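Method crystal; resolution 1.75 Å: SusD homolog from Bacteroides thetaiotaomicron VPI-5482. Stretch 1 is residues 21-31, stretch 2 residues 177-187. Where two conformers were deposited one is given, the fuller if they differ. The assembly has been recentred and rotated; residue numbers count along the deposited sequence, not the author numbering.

Stretch 1 21-31: SRFILADVITS
Stretch 2 (177-187) LADVTEQDFLY

The apolar centre of this contact forms where one side of a helix, residues 21-31, meets an irregular segment, residues 177-187, and the two bury 550 Å² between them, both sides summed. Ile 29 (chi1 m, chi2 t) points toward the segment and places CG2 4.1 Å from Phe 185 CB and 4.2 Å from Leu 186 CD1, while its CD1 lies 3.7 Å from Asp 184 OD1. One turn earlier, Ala 26 CB packs 3.6 Å from Phe 185 CE2. Leu 25 (t, p) leaves its backbone sideways, but its end reaches the segment, with CD2 3.7 Å from Val 180 CG2; Val 180 has chi1 p.

The register follows from two CA pairs: Arg 22 CA lies 5.6 Å from Val 180 CA, and Ala 26 CA lies 4.7 Å from Gln 183 CA. Both chains therefore advance in the same sense. The small side chain of Ala 26 accompanies the closer approach, where its CA lies 3.4 Å from Gln 183 O with an angle of 141° at the hydrogen, a CA-H...O contact. No conventional hydrogen bond crosses the interface.

Each partner is held by its own bonds. The helix has phi near -65° and psi near -40°, with i to i+4 bonds such as Ile 29 N to Leu 25 O, 2.9 Å. In the segment, residues 181-183 have helical phi/psi without the regular bonding, and Gln 183 N donates to Val 180 O at 2.9 Å. Asp 184 turns to phi/psi -85/87; with chi1 t, its OD1 accepts from Leu 186 N at 3.0 Å and from Tyr 187 N at 2.9 Å, fixing the turn that follows.

Farther out, Phe 185 (chi1 m, chi2 -48°) presents its ring edge to Ala 26 O, 3.6 Å from CD2. Thr 30 OG1, chi1 m, is 3.4 Å from the same CD2 but spends its proton within the helix, donating to Ala 26 O at 2.8 Å.

Gln 183 (m, p, chi3 58°) and Arg 22 (p, t, t, chi4 -88°) make the polar edge. Gln 183 CB sits 3.2 Å from Arg 22 O, whose helical bond from Ala 26 N is 3.1 Å. Gln 183 OE1 lies 3.3 Å from Arg 22 CD, near the guanidinium plane at its edge, yet forms no hydrogen bond with it. Arg 22 then extends past Asp 179 O, 3.7 Å from CD, until NH1 is 3.5 Å from Ala 178 CB. Asp 179 points away, its OD1 accepting from Thr 181 OG1 at 2.6 Å.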

# COMPACT_ATOMS: atom_id res chain seq x y z
N SER A 21 -6.74 -26.89 -2.99
CA SER A 21 -6.28 -25.54 -3.33
C SER A 21 -7.08 -24.43 -2.71
O SER A 21 -6.54 -23.40 -2.34
CB SER A 21 -6.26 -25.32 -4.85
OG SER A 21 -5.23 -26.06 -5.45
N ARG A 22 -8.38 -24.64 -2.58
CA ARG A 22 -9.24 -23.59 -2.02
C ARG A 22 -8.83 -23.23 -0.60
O ARG A 22 -8.83 -22.06 -0.21
CB ARG A 22 -10.72 -23.96 -2.10
CG ARG A 22 -11.16 -25.18 -1.32
CD ARG A 22 -12.55 -25.55 -1.74
NE ARG A 22 -13.10 -26.65 -0.97
CZ ARG A 22 -12.96 -27.94 -1.27
NH1 ARG A 22 -12.27 -28.33 -2.34
NH2 ARG A 22 -13.53 -28.84 -0.49
N PHE A 23 -8.43 -24.23 0.16
CA PHE A 23 -8.02 -23.99 1.55
C PHE A 23 -6.69 -23.24 1.60
O PHE A 23 -6.41 -22.41 2.49
CB PHE A 23 -7.98 -25.31 2.33
CG PHE A 23 -9.32 -26.02 2.37
CD1 PHE A 23 -10.44 -25.34 2.80
CD2 PHE A 23 -9.45 -27.33 1.93
CE1 PHE A 23 -11.68 -25.99 2.82
CE2 PHE A 23 -10.67 -27.96 1.96
CZ PHE A 23 -11.78 -27.30 2.39
N ILE A 24 -5.86 -23.52 0.61
CA ILE A 24 -4.56 -22.84 0.55
C ILE A 24 -4.84 -21.38 0.19
O ILE A 24 -4.23 -20.45 0.74
CB ILE A 24 -3.60 -23.47 -0.49
CG1 ILE A 24 -3.38 -24.97 -0.22
CG2 ILE A 24 -2.25 -22.73 -0.46
CD1 ILE A 24 -2.61 -25.70 -1.32
N LEU A 25 -5.79 -21.18 -0.71
CA LEU A 25 -6.09 -19.83 -1.19
C LEU A 25 -6.57 -18.96 -0.05
O LEU A 25 -6.30 -17.77 0.02
CB LEU A 25 -7.14 -19.85 -2.30
CG LEU A 25 -7.45 -18.53 -2.98
CD1 LEU A 25 -6.16 -18.06 -3.76
CD2 LEU A 25 -8.71 -18.63 -3.86
N ALA A 26 -7.33 -19.56 0.85
CA ALA A 26 -7.89 -18.79 1.99
C ALA A 26 -6.72 -18.19 2.76
O ALA A 26 -6.72 -17.02 3.16
CB ALA A 26 -8.72 -19.70 2.92
N ASP A 27 -5.69 -19.01 2.89
CA ASP A 27 -4.50 -18.61 3.64
C ASP A 27 -3.68 -17.58 2.89
O ASP A 27 -3.14 -16.64 3.46
CB ASP A 27 -3.61 -19.81 3.92
CG ASP A 27 -2.49 -19.49 4.88
OD1 ASP A 27 -2.72 -19.50 6.12
OD2 ASP A 27 -1.37 -19.26 4.40
N VAL A 28 -3.58 -17.77 1.58
CA VAL A 28 -2.79 -16.89 0.71
C VAL A 28 -3.40 -15.49 0.73
O VAL A 28 -2.71 -14.48 0.85
CB VAL A 28 -2.65 -17.49 -0.75
CG1 VAL A 28 -2.25 -16.45 -1.78
CG2 VAL A 28 -1.70 -18.73 -0.76
N ILE A 29 -4.72 -15.43 0.66
CA ILE A 29 -5.39 -14.13 0.64
C ILE A 29 -5.20 -13.43 1.99
O ILE A 29 -4.88 -12.22 2.08
CB ILE A 29 -6.86 -14.28 0.30
CG1 ILE A 29 -7.02 -14.82 -1.12
CG2 ILE A 29 -7.62 -12.96 0.45
CD1 ILE A 29 -8.48 -15.19 -1.46
N THR A 30 -5.37 -14.21 3.03
CA THR A 30 -5.26 -13.70 4.40
C THR A 30 -3.86 -13.15 4.65
O THR A 30 -3.65 -12.03 5.14
CB THR A 30 -5.54 -14.78 5.42
OG1 THR A 30 -6.91 -15.24 5.28
CG2 THR A 30 -5.34 -14.25 6.82
N SER A 31 -2.90 -13.97 4.30
CA SER A 31 -1.50 -13.60 4.51
C SER A 31 -1.05 -12.43 3.64
O SER A 31 -0.28 -11.56 4.10
CB SER A 31 -0.56 -14.80 4.35
OG SER A 31 -0.48 -15.24 3.02
N LEU A 177 -14.42 -26.68 -10.30
CA LEU A 177 -15.15 -27.90 -9.98
C LEU A 177 -15.62 -27.79 -8.54
O LEU A 177 -16.76 -28.11 -8.19
CB LEU A 177 -14.30 -29.15 -10.16
CG LEU A 177 -13.97 -29.57 -11.58
CD1 LEU A 177 -13.16 -30.84 -11.55
CD2 LEU A 177 -15.25 -29.79 -12.37
N ALA A 178 -14.70 -27.38 -7.68
CA ALA A 178 -15.00 -27.20 -6.26
C ALA A 178 -15.25 -25.73 -5.98
O ALA A 178 -14.48 -24.88 -6.37
CB ALA A 178 -13.85 -27.71 -5.40
N ASP A 179 -16.34 -25.46 -5.27
CA ASP A 179 -16.76 -24.09 -4.92
C ASP A 179 -15.82 -23.42 -3.91
O ASP A 179 -15.69 -23.84 -2.76
CB ASP A 179 -18.19 -24.11 -4.38
CG ASP A 179 -18.77 -22.72 -4.24
OD1 ASP A 179 -18.10 -21.74 -4.66
OD2 ASP A 179 -19.91 -22.62 -3.73
N VAL A 180 -15.21 -22.33 -4.38
CA VAL A 180 -14.18 -21.61 -3.63
C VAL A 180 -14.76 -20.46 -2.81
O VAL A 180 -14.05 -19.80 -2.04
CB VAL A 180 -13.13 -21.00 -4.60
CG1 VAL A 180 -13.74 -19.78 -5.33
CG2 VAL A 180 -11.86 -20.61 -3.83
N THR A 181 -16.05 -20.28 -2.95
CA THR A 181 -16.74 -19.13 -2.37
C THR A 181 -16.34 -18.78 -0.94
O THR A 181 -16.00 -17.64 -0.65
CB THR A 181 -18.28 -19.28 -2.42
OG1 THR A 181 -18.70 -19.35 -3.78
CG2 THR A 181 -18.95 -18.07 -1.78
N GLU A 182 -16.41 -19.76 -0.05
CA GLU A 182 -16.20 -19.48 1.38
C GLU A 182 -14.74 -19.24 1.74
O GLU A 182 -14.43 -18.67 2.79
CB GLU A 182 -16.81 -20.61 2.24
CG GLU A 182 -18.35 -20.74 2.07
CD GLU A 182 -19.13 -19.47 2.42
OE1 GLU A 182 -18.64 -18.66 3.25
OE2 GLU A 182 -20.27 -19.32 1.90
N GLN A 183 -13.86 -19.63 0.81
CA GLN A 183 -12.41 -19.48 1.00
C GLN A 183 -11.88 -18.20 0.36
O GLN A 183 -10.80 -17.71 0.68
CB GLN A 183 -11.66 -20.68 0.42
CG GLN A 183 -11.80 -21.97 1.24
CD GLN A 183 -13.15 -22.59 1.13
OE1 GLN A 183 -13.59 -22.91 0.03
NE2 GLN A 183 -13.81 -22.82 2.28
N ASP A 184 -12.66 -17.65 -0.55
CA ASP A 184 -12.29 -16.40 -1.25
C ASP A 184 -12.73 -15.21 -0.40
O ASP A 184 -13.85 -14.70 -0.50
CB ASP A 184 -12.96 -16.34 -2.63
CG ASP A 184 -12.69 -15.02 -3.33
OD1 ASP A 184 -11.85 -14.24 -2.79
OD2 ASP A 184 -13.32 -14.76 -4.39
N PHE A 185 -11.84 -14.84 0.49
CA PHE A 185 -12.08 -13.74 1.44
C PHE A 185 -12.02 -12.37 0.77
O PHE A 185 -12.29 -11.34 1.39
CB PHE A 185 -11.07 -13.77 2.60
CG PHE A 185 -11.14 -15.01 3.43
CD1 PHE A 185 -12.36 -15.48 3.89
CD2 PHE A 185 -9.98 -15.68 3.79
CE1 PHE A 185 -12.41 -16.62 4.66
CE2 PHE A 185 -10.03 -16.80 4.56
CZ PHE A 185 -11.24 -17.28 5.00
N LEU A 186 -11.69 -12.35 -0.51
CA LEU A 186 -11.62 -11.09 -1.22
C LEU A 186 -12.95 -10.84 -1.91
O LEU A 186 -13.59 -9.82 -1.67
CB LEU A 186 -10.47 -11.11 -2.21
CG LEU A 186 -9.75 -9.81 -2.41
CD1 LEU A 186 -9.14 -9.34 -1.05
CD2 LEU A 186 -8.67 -10.03 -3.47
N TYR A 187 -13.40 -11.80 -2.71
CA TYR A 187 -14.59 -11.59 -3.53
C TYR A 187 -15.69 -12.67 -3.47
O TYR A 187 -16.64 -12.64 -4.24
CB TYR A 187 -14.19 -11.37 -4.97
CG TYR A 187 -13.47 -10.06 -5.26
CD1 TYR A 187 -14.06 -8.84 -5.03
CD2 TYR A 187 -12.23 -10.06 -5.84
CE1 TYR A 187 -13.44 -7.66 -5.37
CE2 TYR A 187 -11.60 -8.90 -6.18
CZ TYR A 187 -12.18 -7.69 -5.92
OH TYR A 187 -11.56 -6.53 -6.28